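Local coordinates for START domain-containing protein 10 (Homo sapiens, PDB 6SER) that transfers phosphatidylcholine and phosphatidylethanolamine between membranes, preferring species with a palmitoyl or stearoyl chain at sn-1 and an unsaturated chain at sn-2, at residues I105-V110 with L244-L249; V110-G115 with L133-P138. One frame throughout, in Å; residues are numbered along the deposited sequence.

How the contacts relate
After the first helices and strands the chain enters strand 99-109 of the curled START sheet, turns, and comes back as strand 112-119. That strand pairs with strand 127-139 in contact 2, a local hairpin closed across 17 residues. Contact 1 closes a far longer loop: after strands 142-151, 161-175 and 181-190 and helix 197-227, segment 244-249 returns to lie against 105-108. Contact 2 is therefore nested inside contact 1, and Val110 belongs to both. Their centres are about 9 Å apart, joined by backbone pairing of Ile105 and Ala106 with Val114 and by Leu108 packing on Leu133. Together they tie the loop after helix 197-227 to strand 99-109 and the hairpin.

Contact 1. Residues I105-V110 with L244-L249; sequences IARLTV and LPSLAL
Arg107 and Ser246 face each other in a single beta bridge, by which the loop after helix 197-227 docks on strand 99-109 of the curled START sheet. The loop has no regular structure here, and two backbone bonds fasten it around Arg107. Arg107 N donates to Pro245 O (2.8 Å, N-H...O 166°), and Leu247 N returns to Arg107 O. The same Arg107 carbonyl oxygen also receives a CA-H...O contact from Ser246 CA at 3.2 Å.

The tight part centres on Leu247. Its CG rests 3.5 Å from Ala106 CB, flanked by CB and CD1. Pro245 CG lies 3.6 Å from Ile105 O. Ile105 and Ala106 both face Val114 of the neighbouring strand, a classic beta bulge.

On the exposed side, Ser246 CB points away from the strand. Toward Leu249 the packing slackens: the chain turns a corner at Leu108, whose CB points off the loop, yet CD2 comes within 3.7 Å of Leu247 O and, more loosely, 4.2 Å of Leu249 CD1. The Arg107 chain bends at chi3 (48°), which sets NE, weakly hydrogen-bonded to Ser242 OG. The guanidinium then lies oblique to Leu244 and Ser246 without a hydrogen bond to either: NH2 remains 3.6 Å from Leu244 O, and NH1 stands 3.7 Å from Ser246 OG.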
loop_
_atom_site.group_PDB
_atom_site.type_symbol
_atom_site.label_atom_id
_atom_site.label_comp_id
_atom_site.label_asym_id
_atom_site.label_seq_id
_atom_site.Cartn_x
_atom_site.Cartn_y
_atom_site.Cartn_z
ATOM N N ILE A 105 -3.620 2.463 14.183
ATOM C CA ILE A 105 -4.133 3.431 15.143
ATOM C C ILE A 105 -5.456 2.977 15.735
ATOM O O ILE A 105 -5.663 3.030 16.948
ATOM C CB ILE A 105 -4.274 4.814 14.472
ATOM C CG1 ILE A 105 -2.892 5.359 14.083
ATOM C CG2 ILE A 105 -5.067 5.780 15.374
ATOM C CD1 ILE A 105 -2.939 6.619 13.245
ATOM N N ALA A 106 -6.368 2.535 14.881
ATOM C CA ALA A 106 -7.693 2.155 15.332
ATOM C C ALA A 106 -8.348 1.326 14.246
ATOM O O ALA A 106 -7.928 1.332 13.087
ATOM C CB ALA A 106 -8.548 3.384 15.669
ATOM N N ARG A 107 -9.393 0.627 14.640
ATOM C CA ARG A 107 -10.158 -0.217 13.746
ATOM C C ARG A 107 -11.488 0.459 13.435
ATOM O O ARG A 107 -12.083 1.116 14.297
ATOM C CB ARG A 107 -10.355 -1.598 14.383
ATOM C CG ARG A 107 -11.565 -2.347 13.884
ATOM C CD ARG A 107 -11.357 -3.855 13.952
ATOM N NE ARG A 107 -10.825 -4.311 15.237
ATOM C CZ ARG A 107 -11.557 -4.492 16.332
ATOM N NH1 ARG A 107 -12.859 -4.237 16.314
ATOM N NH2 ARG A 107 -10.984 -4.921 17.451
ATOM N N LEU A 108 -11.932 0.334 12.190
ATOM C CA LEU A 108 -13.248 0.826 11.792
ATOM C C LEU A 108 -14.266 -0.302 11.721
ATOM O O LEU A 108 -15.293 -0.266 12.402
ATOM C CB LEU A 108 -13.173 1.526 10.431
ATOM C CG LEU A 108 -12.448 2.858 10.366
ATOM C CD1 LEU A 108 -12.062 3.062 8.929
ATOM C CD2 LEU A 108 -13.344 4.008 10.855
ATOM N N THR A 109 -14.023 -1.269 10.851
ATOM C CA THR A 109 -14.828 -2.464 10.680
ATOM C C THR A 109 -13.925 -3.676 10.866
ATOM O O THR A 109 -12.727 -3.553 11.130
ATOM C CB THR A 109 -15.485 -2.510 9.298
ATOM O OG1 THR A 109 -14.487 -2.815 8.314
ATOM C CG2 THR A 109 -16.138 -1.166 8.951
ATOM N N VAL A 110 -14.509 -4.860 10.689
ATOM C CA VAL A 110 -13.739 -6.083 10.861
ATOM C C VAL A 110 -12.614 -6.190 9.830
ATOM O O VAL A 110 -11.595 -6.832 10.104
ATOM C CB VAL A 110 -14.704 -7.289 10.827
ATOM C CG1 VAL A 110 -15.081 -7.690 9.395
ATOM C CG2 VAL A 110 -14.138 -8.447 11.594
ATOM N N LEU A 244 -6.810 -3.472 18.882
ATOM C CA LEU A 244 -6.953 -2.065 18.542
ATOM C C LEU A 244 -8.268 -1.482 19.062
ATOM O O LEU A 244 -9.299 -2.165 19.082
ATOM C CB LEU A 244 -6.880 -1.886 17.028
ATOM C CG LEU A 244 -5.533 -2.159 16.345
ATOM C CD1 LEU A 244 -5.745 -2.237 14.821
ATOM C CD2 LEU A 244 -4.496 -1.077 16.695
ATOM N N PRO A 245 -8.263 -0.215 19.475
ATOM C CA PRO A 245 -9.527 0.462 19.763
ATOM C C PRO A 245 -10.303 0.700 18.476
ATOM O O PRO A 245 -9.775 0.594 17.368
ATOM C CB PRO A 245 -9.079 1.782 20.396
ATOM C CG PRO A 245 -7.784 2.080 19.685
ATOM C CD PRO A 245 -7.123 0.723 19.504
ATOM N N SER A 246 -11.577 1.037 18.636
ATOM C CA SER A 246 -12.466 1.266 17.509
ATOM C C SER A 246 -12.726 2.755 17.319
ATOM O O SER A 246 -12.611 3.549 18.253
ATOM C CB SER A 246 -13.790 0.528 17.703
ATOM O OG SER A 246 -13.595 -0.883 17.668
ATOM N N LEU A 247 -13.088 3.118 16.091
ATOM C CA LEU A 247 -13.328 4.493 15.674
ATOM C C LEU A 247 -14.637 4.584 14.905
ATOM O O LEU A 247 -14.987 3.676 14.137
ATOM C CB LEU A 247 -12.219 5.007 14.743
ATOM C CG LEU A 247 -11.022 5.834 15.189
ATOM C CD1 LEU A 247 -10.346 6.414 13.951
ATOM C CD2 LEU A 247 -11.433 6.924 16.158
ATOM N N ALA A 248 -15.333 5.707 15.066
ATOM C CA ALA A 248 -16.433 6.049 14.174
ATOM C C ALA A 248 -15.879 6.721 12.928
ATOM O O ALA A 248 -14.897 7.466 12.993
ATOM C CB ALA A 248 -17.448 6.975 14.846
ATOM N N LEU A 249 -16.528 6.453 11.795
ATOM C CA LEU A 249 -16.110 7.034 10.527
ATOM C C LEU A 249 -16.109 8.558 10.578
ATOM O O LEU A 249 -15.259 9.199 9.951
ATOM C CB LEU A 249 -17.031 6.523 9.418
ATOM C CG LEU A 249 -16.588 6.685 7.969
ATOM C CD1 LEU A 249 -15.281 5.948 7.725
ATOM C CD2 LEU A 249 -17.684 6.176 7.051
#

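Contact 2. Residues V110-G115 with L133-P138; sequences VNADVG and LRSWLP
Asn111 packs over the indole of Trp136 at the open end of the START-sheet hairpin of strands 112-119 and 127-139, beside the tight turn that follows strand 99-109. Asn111 CB lies over the five-membered ring, 3.9 Å from its centroid, as a CH-pi contact. With chi1 at 62°, CG stands between the backbone N and the carbonyl carbon, 3.6 Å from Trp136 O. Beyond it, ND2 donates to Trp136 O (2.8 Å, N-H...O 165°), the acceptor lying almost in the amide plane.

Asn111 O, over the centre of the indole, accepts both Trp136 N and Ser135 OG, from opposite faces of its carbonyl plane. The bond from Ser135 OG to Asn111 O is the shorter, at 2.6 Å. At the indole edge a water accepts from NE1 and donates to Val110 O, joining ring and turn. Further along, Asp113 and Arg134 form a hydrogen-bonded pair through both backbones, flanked by the non-hydrogen-bonded pairs Ala112-Ser135 and Val114-Leu133.

Asp113 OD2 makes a salt bridge to Arg134 NH1 at 2.9 Å, whereas OD1 lies over one guanidinium face, the two planes being 64° apart. The carboxylate also meets the Trp136 edge, where CZ3 is 3.5 Å from OD1. A triethylene glycol, probably from the crystallisation liquor, lies about 3 Å from the Arg134 side chain, consistent with a pocket lined by this charged pair. Arg134 NH1 also bridges to Asp104, whose OD2 is close to Asp113 OD2; the shared arginine would partly offset the repulsion of the two carboxylates, which by itself would disfavour both being ionised.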
loop_
_atom_site.group_PDB
_atom_site.type_symbol
_atom_site.label_atom_id
_atom_site.label_comp_id
_atom_site.label_asym_id
_atom_site.label_seq_id
_atom_site.Cartn_x
_atom_site.Cartn_y
_atom_site.Cartn_z
ATOM N N VAL A 110 -14.509 -4.860 10.689
ATOM C CA VAL A 110 -13.739 -6.083 10.861
ATOM C C VAL A 110 -12.614 -6.190 9.830
ATOM O O VAL A 110 -11.595 -6.832 10.104
ATOM C CB VAL A 110 -14.704 -7.289 10.827
ATOM C CG1 VAL A 110 -15.081 -7.690 9.395
ATOM C CG2 VAL A 110 -14.138 -8.447 11.594
ATOM N N ASN A 111 -12.748 -5.551 8.663
ATOM C CA ASN A 111 -11.702 -5.569 7.641
ATOM C C ASN A 111 -11.331 -4.156 7.180
ATOM O O ASN A 111 -10.978 -3.945 6.021
ATOM C CB ASN A 111 -12.115 -6.432 6.442
ATOM C CG ASN A 111 -13.364 -5.914 5.736
ATOM O OD1 ASN A 111 -14.310 -5.458 6.372
ATOM N ND2 ASN A 111 -13.367 -5.984 4.406
ATOM N N ALA A 112 -11.380 -3.164 8.075
ATOM C CA ALA A 112 -10.910 -1.821 7.726
ATOM C C ALA A 112 -10.351 -1.140 8.963
ATOM O O ALA A 112 -10.993 -1.160 10.013
ATOM C CB ALA A 112 -12.026 -0.959 7.129
ATOM N N ASP A 113 -9.171 -0.533 8.840
ATOM C CA ASP A 113 -8.588 0.168 9.971
ATOM C C ASP A 113 -7.870 1.427 9.491
ATOM O O ASP A 113 -7.874 1.768 8.304
ATOM C CB ASP A 113 -7.675 -0.766 10.785
ATOM C CG ASP A 113 -6.476 -1.260 10.012
ATOM O OD1 ASP A 113 -6.204 -0.750 8.909
ATOM O OD2 ASP A 113 -5.794 -2.179 10.518
ATOM N N VAL A 114 -7.271 2.128 10.447
ATOM C CA VAL A 114 -6.529 3.357 10.213
ATOM C C VAL A 114 -5.140 3.176 10.804
ATOM O O VAL A 114 -4.999 2.697 11.934
ATOM C CB VAL A 114 -7.234 4.581 10.837
ATOM C CG1 VAL A 114 -6.511 5.881 10.435
ATOM C CG2 VAL A 114 -8.686 4.619 10.416
ATOM N N GLY A 115 -4.113 3.584 10.049
ATOM C CA GLY A 115 -2.745 3.341 10.455
ATOM C C GLY A 115 -1.804 4.446 10.031
ATOM O O GLY A 115 -2.167 5.384 9.302
ATOM N N LEU A 133 -6.476 5.114 5.604
ATOM C CA LEU A 133 -7.519 4.134 5.856
ATOM C C LEU A 133 -7.248 2.933 4.959
ATOM O O LEU A 133 -7.176 3.071 3.736
ATOM C CB LEU A 133 -8.904 4.723 5.595
ATOM C CG LEU A 133 -10.147 3.903 5.972
ATOM C CD1 LEU A 133 -11.347 4.816 5.988
ATOM C CD2 LEU A 133 -10.416 2.754 5.002
ATOM N N ARG A 134 -7.080 1.770 5.566
ATOM C CA ARG A 134 -6.735 0.543 4.865
ATOM C C ARG A 134 -7.908 -0.418 4.962
ATOM O O ARG A 134 -8.546 -0.515 6.017
ATOM C CB ARG A 134 -5.469 -0.096 5.482
ATOM C CG ARG A 134 -4.909 -1.290 4.728
ATOM C CD ARG A 134 -3.533 -1.696 5.260
ATOM N NE ARG A 134 -3.595 -2.455 6.515
ATOM C CZ ARG A 134 -3.452 -1.929 7.734
ATOM N NH1 ARG A 134 -3.514 -2.711 8.812
ATOM N NH2 ARG A 134 -3.247 -0.625 7.885
ATOM N N SER A 135 -8.198 -1.129 3.871
ATOM C CA SER A 135 -9.214 -2.171 3.908
ATOM C C SER A 135 -8.813 -3.340 3.024
ATOM O O SER A 135 -8.160 -3.160 1.993
ATOM C CB SER A 135 -10.578 -1.655 3.475
ATOM O OG SER A 135 -11.579 -2.596 3.830
ATOM N N TRP A 136 -9.217 -4.541 3.431
ATOM C CA TRP A 136 -8.752 -5.768 2.804
ATOM C C TRP A 136 -9.907 -6.726 2.573
ATOM O O TRP A 136 -10.890 -6.732 3.317
ATOM C CB TRP A 136 -7.672 -6.451 3.651
ATOM C CG TRP A 136 -8.007 -6.603 5.105
ATOM C CD1 TRP A 136 -8.501 -7.723 5.717
ATOM C CD2 TRP A 136 -7.839 -5.621 6.141
ATOM N NE1 TRP A 136 -8.657 -7.497 7.066
ATOM C CE2 TRP A 136 -8.266 -6.215 7.352
ATOM C CE3 TRP A 136 -7.370 -4.303 6.166
ATOM C CZ2 TRP A 136 -8.234 -5.532 8.575
ATOM C CZ3 TRP A 136 -7.353 -3.620 7.377
ATOM C CH2 TRP A 136 -7.779 -4.235 8.562
ATOM N N LEU A 137 -9.772 -7.547 1.528
ATOM C CA LEU A 137 -10.829 -8.469 1.136
ATOM C C LEU A 137 -10.267 -9.687 0.414
ATOM O O LEU A 137 -9.769 -9.567 -0.715
ATOM C CB LEU A 137 -11.848 -7.762 0.234
ATOM C CG LEU A 137 -13.129 -8.531 -0.094
ATOM C CD1 LEU A 137 -13.895 -8.849 1.189
ATOM C CD2 LEU A 137 -14.000 -7.734 -1.056
ATOM N N PRO A 138 -10.389 -10.895 0.955
ATOM C CA PRO A 138 -10.038 -12.083 0.210
ATOM C C PRO A 138 -11.168 -12.326 -0.793
ATOM O O PRO A 138 -12.213 -12.277 -0.405
ATOM C CB PRO A 138 -10.095 -13.171 1.258
ATOM C CG PRO A 138 -9.979 -12.416 2.515
ATOM C CD PRO A 138 -10.719 -11.133 2.303
HETATM O O HOH W 1 -9.912 -9.021 8.842
#